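Local coordinates for surface protein SPB1 (Streptococcus agalactiae, PDB 4UZG) that forms the backbone subunit of the group B streptococcal type 2b pilus, probably joined to its neighbours by sortase into a covalent fibre, at residues A[2-14]-A[159-171]. Sequence-based numbering, arbitrary orientation.
Sequences GGKTVDQKTYSVG and DPGQKVTVRDGQI
Lys4 and Val164 meet where the two edge strands of the N-terminal domain, 4-6 and 162-165, run side by side, their N-to-C directions 20° apart. The short strands approach to 5.9 Å, and side chains and water, not direct backbone bonds, fill the seam between them. Lys4 lies fully extended: with CG trans to the backbone N (chi1 -172°), the chain crosses Val164 at about a right angle, and CG, CD and CE all run past Val164 CG1. That same methyl also meets Val6 CG1 at 3.8 Å, while Val164 CB sits 3.5 Å from Lys4 O. Val166, in the conformer modelled here, adds a looser contact to Val6. Beyond Val164, Lys4 NZ is covalently linked to Asn147 CG on strand 146-153, the partner of 162-165 in the sheet.

The N-terminal end is looser and wetter. Gln162, bent at chi2 (-67°), folds back over Gly3, and its OE1 accepts a nearly straight bond from Gly3 N (2.9 Å), the donor lying above the amide plane. Beside it, water 1 accepts from Lys4 N and donates to Lys163 O; Lys163 CB points away from strand 4-6.

At the other end a second water joins Gln8 O to Arg167 N. Arg167 O then takes Tyr11 N at 2.9 Å and lies 3.2 Å from Thr10 CA, a CH...O contact. The guanidinium leads away to Ala140 O, with Thr165 CG2 over one face.

A Lys-Asn bond between strands is the intramolecular isopeptide of Gram-positive pilins. Here it ties the first strand to 146-153, with Val164 packed along the lysine chain that leads to the linkage and touching Asn147, and the covalent tie is consistent with a pilus shaft that must resist pulling.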
# COMPACT_ATOMS: atom_id res chain seq x y z
N GLY A 2 8.57 -7.32 -11.09
CA GLY A 2 8.85 -6.59 -12.32
C GLY A 2 9.62 -5.31 -12.07
O GLY A 2 10.31 -5.17 -11.05
N GLY A 3 9.51 -4.38 -13.01
CA GLY A 3 10.23 -3.11 -12.99
C GLY A 3 9.61 -2.01 -12.15
O GLY A 3 10.17 -0.95 -12.01
N LYS A 4 8.44 -2.27 -11.58
CA LYS A 4 7.81 -1.35 -10.64
C LYS A 4 7.57 -2.14 -9.36
O LYS A 4 6.90 -3.18 -9.40
CB LYS A 4 6.50 -0.77 -11.17
CG LYS A 4 5.95 0.35 -10.29
CD LYS A 4 4.61 0.93 -10.77
CE LYS A 4 4.20 2.07 -9.90
NZ LYS A 4 2.88 2.63 -10.23
N THR A 5 8.12 -1.66 -8.25
CA THR A 5 8.03 -2.36 -6.97
C THR A 5 7.66 -1.39 -5.85
O THR A 5 7.75 -0.17 -6.01
CB THR A 5 9.37 -3.05 -6.62
OG1 THR A 5 10.41 -2.07 -6.57
CG2 THR A 5 9.74 -4.11 -7.63
N VAL A 6 7.22 -1.96 -4.73
CA VAL A 6 6.97 -1.21 -3.50
C VAL A 6 7.81 -1.82 -2.39
O VAL A 6 8.24 -2.97 -2.48
CB VAL A 6 5.48 -1.16 -3.12
CG1 VAL A 6 4.74 -0.36 -4.17
CG2 VAL A 6 4.88 -2.55 -2.96
N ASP A 7 7.99 -1.06 -1.30
CA ASP A 7 8.92 -1.43 -0.27
C ASP A 7 8.40 -2.44 0.75
O ASP A 7 9.21 -3.01 1.47
CB ASP A 7 9.50 -0.20 0.45
CG ASP A 7 8.49 0.61 1.24
OD1 ASP A 7 7.36 0.85 0.79
OD2 ASP A 7 8.88 1.06 2.31
N GLN A 8 7.10 -2.66 0.83
CA GLN A 8 6.53 -3.61 1.79
C GLN A 8 5.51 -4.48 1.10
O GLN A 8 4.81 -4.04 0.18
CB GLN A 8 5.83 -2.89 2.95
CG GLN A 8 6.79 -2.02 3.77
CD GLN A 8 7.63 -2.83 4.74
OE1 GLN A 8 7.11 -3.38 5.68
NE2 GLN A 8 8.93 -2.91 4.50
N LYS A 9 5.35 -5.71 1.59
CA LYS A 9 4.36 -6.62 1.06
C LYS A 9 2.92 -6.17 1.34
O LYS A 9 2.02 -6.43 0.56
CB LYS A 9 4.58 -8.03 1.63
CG LYS A 9 5.87 -8.68 1.20
CD LYS A 9 6.07 -10.05 1.87
CE LYS A 9 6.24 -9.96 3.41
NZ LYS A 9 7.53 -9.32 3.87
N THR A 10 2.72 -5.53 2.49
CA THR A 10 1.42 -4.98 2.88
C THR A 10 1.63 -3.72 3.67
O THR A 10 2.73 -3.44 4.17
CB THR A 10 0.59 -5.97 3.74
OG1 THR A 10 1.26 -6.20 4.97
CG2 THR A 10 0.34 -7.28 3.05
N TYR A 11 0.55 -2.96 3.82
CA TYR A 11 0.54 -1.67 4.49
C TYR A 11 -0.73 -1.53 5.30
O TYR A 11 -1.73 -2.18 5.03
CB TYR A 11 0.55 -0.53 3.47
CG TYR A 11 1.79 -0.49 2.61
CD1 TYR A 11 2.92 0.20 3.01
CD2 TYR A 11 1.83 -1.15 1.39
CE1 TYR A 11 4.06 0.22 2.21
CE2 TYR A 11 2.96 -1.12 0.59
CZ TYR A 11 4.07 -0.45 1.00
OH TYR A 11 5.17 -0.46 0.17
N SER A 12 -0.71 -0.64 6.28
CA SER A 12 -1.93 -0.11 6.88
C SER A 12 -2.31 1.19 6.19
O SER A 12 -1.46 1.95 5.73
CB SER A 12 -1.76 0.17 8.38
OG SER A 12 -1.68 -1.03 9.11
N VAL A 13 -3.62 1.45 6.13
CA VAL A 13 -4.13 2.73 5.67
C VAL A 13 -3.42 3.85 6.42
O VAL A 13 -3.25 3.80 7.64
CB VAL A 13 -5.66 2.75 5.81
CG1 VAL A 13 -6.21 4.16 5.67
CG2 VAL A 13 -6.28 1.82 4.76
N GLY A 14 -2.97 4.85 5.68
CA GLY A 14 -2.20 5.97 6.18
C GLY A 14 -0.69 5.82 6.05
O GLY A 14 0.04 6.81 6.21
N ASP A 159 5.70 0.85 -25.07
CA ASP A 159 6.08 0.07 -23.89
C ASP A 159 4.82 -0.44 -23.12
O ASP A 159 3.96 0.34 -22.78
CB ASP A 159 6.89 0.92 -22.91
CG ASP A 159 7.27 0.14 -21.66
OD1 ASP A 159 7.63 -1.04 -21.81
OD2 ASP A 159 7.19 0.65 -20.52
N PRO A 160 4.70 -1.76 -22.83
CA PRO A 160 3.46 -2.21 -22.20
C PRO A 160 3.44 -1.88 -20.69
O PRO A 160 2.38 -1.93 -20.10
CB PRO A 160 3.44 -3.72 -22.48
CG PRO A 160 4.91 -4.06 -22.63
CD PRO A 160 5.51 -2.88 -23.34
N GLY A 161 4.59 -1.51 -20.13
CA GLY A 161 4.65 -1.02 -18.77
C GLY A 161 4.78 -2.07 -17.71
O GLY A 161 4.72 -3.27 -17.95
N GLN A 162 4.94 -1.54 -16.51
CA GLN A 162 5.22 -2.32 -15.31
C GLN A 162 4.22 -1.89 -14.24
O GLN A 162 4.02 -0.69 -14.01
CB GLN A 162 6.67 -2.10 -14.83
CG GLN A 162 7.74 -2.45 -15.85
CD GLN A 162 7.83 -3.93 -16.18
OE1 GLN A 162 7.78 -4.78 -15.29
NE2 GLN A 162 8.00 -4.24 -17.46
N LYS A 163 3.61 -2.86 -13.58
CA LYS A 163 2.55 -2.59 -12.62
C LYS A 163 2.92 -3.12 -11.25
O LYS A 163 3.69 -4.08 -11.14
CB LYS A 163 1.28 -3.32 -13.05
CG LYS A 163 0.65 -2.79 -14.30
CD LYS A 163 -0.74 -3.36 -14.54
CE LYS A 163 -0.76 -4.82 -14.85
NZ LYS A 163 -2.12 -5.18 -15.39
N VAL A 164 2.32 -2.53 -10.22
CA VAL A 164 2.39 -3.11 -8.89
C VAL A 164 1.09 -2.79 -8.16
O VAL A 164 0.50 -1.74 -8.39
CB VAL A 164 3.67 -2.66 -8.12
CG1 VAL A 164 3.57 -1.21 -7.72
CG2 VAL A 164 3.93 -3.55 -6.91
N THR A 165 0.67 -3.71 -7.30
CA THR A 165 -0.56 -3.57 -6.52
C THR A 165 -0.22 -3.42 -5.04
O THR A 165 0.44 -4.28 -4.47
CB THR A 165 -1.44 -4.83 -6.72
OG1 THR A 165 -1.69 -5.05 -8.12
CG2 THR A 165 -2.77 -4.70 -5.94
N VAL A 166 -0.65 -2.32 -4.43
CA VAL A 166 -0.46 -2.17 -2.99
C VAL A 166 -1.52 -3.02 -2.28
O VAL A 166 -2.63 -3.21 -2.78
CB VAL A 166 -0.54 -0.71 -2.50
CG1 VAL A 166 0.61 0.11 -3.09
CG2 VAL A 166 -1.91 -0.12 -2.78
N ARG A 167 -1.15 -3.57 -1.13
CA ARG A 167 -2.00 -4.54 -0.44
C ARG A 167 -2.21 -4.18 1.02
O ARG A 167 -1.29 -3.68 1.68
CB ARG A 167 -1.37 -5.93 -0.50
CG ARG A 167 -1.01 -6.47 -1.84
CD ARG A 167 -2.11 -7.17 -2.45
NE ARG A 167 -1.86 -7.66 -3.80
CZ ARG A 167 -2.84 -8.06 -4.57
NH1 ARG A 167 -4.08 -8.02 -4.12
NH2 ARG A 167 -2.61 -8.45 -5.80
N ASP A 168 -3.40 -4.50 1.52
CA ASP A 168 -3.68 -4.44 2.94
C ASP A 168 -4.65 -5.56 3.32
O ASP A 168 -5.10 -6.31 2.46
CB ASP A 168 -4.15 -3.03 3.39
CG ASP A 168 -5.50 -2.60 2.88
OD1 ASP A 168 -6.31 -3.40 2.41
OD2 ASP A 168 -5.75 -1.36 3.01
N GLY A 169 -4.90 -5.69 4.62
CA GLY A 169 -5.70 -6.77 5.15
C GLY A 169 -6.94 -6.30 5.90
O GLY A 169 -7.12 -5.11 6.18
N GLN A 170 -7.78 -7.27 6.20
CA GLN A 170 -9.05 -7.02 6.88
C GLN A 170 -9.32 -8.10 7.92
O GLN A 170 -9.09 -9.29 7.64
CB GLN A 170 -10.17 -7.02 5.86
CG GLN A 170 -11.57 -6.85 6.42
CD GLN A 170 -12.56 -6.85 5.32
OE1 GLN A 170 -13.04 -7.93 4.90
NE2 GLN A 170 -12.85 -5.69 4.80
N ILE A 171 -9.80 -7.68 9.08
CA ILE A 171 -10.22 -8.59 10.14
C ILE A 171 -11.73 -8.42 10.31
O ILE A 171 -12.22 -7.33 10.61
CB ILE A 171 -9.52 -8.28 11.47
CG1 ILE A 171 -7.99 -8.38 11.32
CG2 ILE A 171 -10.02 -9.21 12.57
CD1 ILE A 171 -7.21 -7.93 12.55
O HOH W 1 6.46 -4.48 -12.07
O HOH W 2 1.85 -3.85 -0.93